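Local coordinates for RagB/SusD domain protein (Flavobacterium johnsoniae, PDB 5J5U) that binds chitin and, as a SusD homolog of a chitin-utilization locus, probably captures chitin chains at the cell surface for uptake, at residues L172-N175 / S179-K182. Sequence-based numbering, arbitrary orientation.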
# COMPACT_ATOMS: atom_id res chain seq x y z
N LEU A 172 9.75 -14.82 8.30
CA LEU A 172 8.52 -14.73 9.09
C LEU A 172 7.26 -14.70 8.22
O LEU A 172 6.16 -14.97 8.70
CB LEU A 172 8.57 -13.50 9.99
CG LEU A 172 9.68 -13.53 11.03
CD1 LEU A 172 9.76 -12.21 11.78
CD2 LEU A 172 9.54 -14.69 11.97
N PHE A 173 7.42 -14.35 6.96
CA PHE A 173 6.29 -14.27 6.04
C PHE A 173 5.75 -15.66 5.78
O PHE A 173 4.54 -15.89 5.75
CB PHE A 173 6.70 -13.64 4.70
CG PHE A 173 7.02 -12.17 4.75
CD1 PHE A 173 6.60 -11.38 5.80
CD2 PHE A 173 7.74 -11.59 3.71
CE1 PHE A 173 6.90 -10.02 5.84
CE2 PHE A 173 8.04 -10.23 3.73
CZ PHE A 173 7.63 -9.44 4.80
N TYR A 174 6.68 -16.58 5.54
CA TYR A 174 6.33 -17.86 4.97
C TYR A 174 7.10 -19.05 5.53
O TYR A 174 6.94 -20.16 5.03
CB TYR A 174 6.54 -17.82 3.45
CG TYR A 174 5.65 -16.88 2.69
CD1 TYR A 174 6.18 -15.98 1.78
CD2 TYR A 174 4.28 -16.91 2.86
CE1 TYR A 174 5.37 -15.12 1.06
CE2 TYR A 174 3.45 -16.05 2.13
CZ TYR A 174 4.00 -15.15 1.23
OH TYR A 174 3.18 -14.30 0.50
N ASN A 175 7.94 -18.81 6.53
CA ASN A 175 8.76 -19.88 7.11
C ASN A 175 9.53 -20.67 6.06
O ASN A 175 9.61 -21.89 6.15
CB ASN A 175 7.90 -20.87 7.91
CG ASN A 175 7.25 -20.25 9.12
OD1 ASN A 175 7.92 -19.63 9.95
ND2 ASN A 175 5.94 -20.40 9.22
N SER A 179 7.84 -22.17 -2.47
CA SER A 179 6.70 -22.16 -3.38
C SER A 179 5.87 -20.89 -3.20
O SER A 179 5.27 -20.37 -4.14
CB SER A 179 5.81 -23.38 -3.15
OG SER A 179 5.16 -23.32 -1.89
N LYS A 180 5.81 -20.40 -1.97
CA LYS A 180 5.09 -19.17 -1.70
C LYS A 180 5.94 -17.98 -2.16
O LYS A 180 5.42 -16.99 -2.68
CB LYS A 180 4.72 -19.07 -0.22
CG LYS A 180 3.49 -19.92 0.17
CD LYS A 180 3.16 -19.76 1.65
CE LYS A 180 1.80 -20.34 2.01
NZ LYS A 180 0.78 -19.94 1.02
N TRP A 181 7.25 -18.11 -2.02
CA TRP A 181 8.12 -17.04 -2.47
C TRP A 181 8.03 -16.85 -3.98
O TRP A 181 8.08 -15.71 -4.48
CB TRP A 181 9.56 -17.30 -2.02
CG TRP A 181 9.79 -16.84 -0.62
CD1 TRP A 181 9.83 -17.61 0.50
CD2 TRP A 181 9.93 -15.48 -0.18
NE1 TRP A 181 10.02 -16.82 1.61
CE2 TRP A 181 10.09 -15.51 1.22
CE3 TRP A 181 9.94 -14.25 -0.84
CZ2 TRP A 181 10.26 -14.35 1.98
CZ3 TRP A 181 10.13 -13.10 -0.09
CH2 TRP A 181 10.29 -13.16 1.31
N LYS A 182 7.86 -17.94 -4.72
CA LYS A 182 7.69 -17.84 -6.17
C LYS A 182 6.47 -16.98 -6.52
O LYS A 182 6.58 -15.99 -7.26
CB LYS A 182 7.55 -19.22 -6.80
CG LYS A 182 8.86 -20.01 -6.80
CD LYS A 182 8.72 -21.40 -7.40
CE LYS A 182 10.09 -21.96 -7.76
NZ LYS A 182 10.40 -21.91 -9.23
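Tyr174, in the loop leading into helix 178-195, faces Lys180 in the first turn of that helix across a CA to CA distance of 6.9 Å, and no hydrogen bond joins segments 172-175 and 179-182. The contact is instead made by the Tyr174 ring, which is enclosed on three sides. Over one face lies Lys180 CB, 3.8 Å from the ring centroid and nearly on the ring normal, a CH-pi contact; further along the same lysine, CD closes to 3.3 Å from Tyr174 CD2. The opposite face is covered toward its rim by CB of the adjacent Phe173. The CD1 edge turns into the face of Trp181 in a T-shaped stack, ring centroids 5.3 Å apart and planes at 87°, with Tyr174 CD1 lying 3.9 Å from Trp181 NE1. With CG anti to the carbonyl carbon (chi1 -65°), the tyrosine ring is directed at the helix and reaches both partners. Phe173 adds a smaller apolar contact, the edge of its ring at CD2 meeting Trp181 CH2 at 3.8 Å. The polar ends bond elsewhere: Tyr174 OH to Asp222 O, Lys180 NZ in a salt bridge to Asp222, and Trp181 NE1 to the Asp171 carboxylate, which probably helps fix the indole face presented to the tyrosine. Cutting the tyrosine back to an alanine here would probably open a gap between the lysine chain and Phe173, beside the indole face, and leave Asp222 O without its hydroxyl partner. This aromatic cluster packs the loop against the start of its own helix; beyond it, Trp181 rests on Val103, Ile106 and Met107 of helix 98-119 and on Gln24 of helix 16-29, while Phe173 and Tyr174 touch Cys224 of strand 224-226.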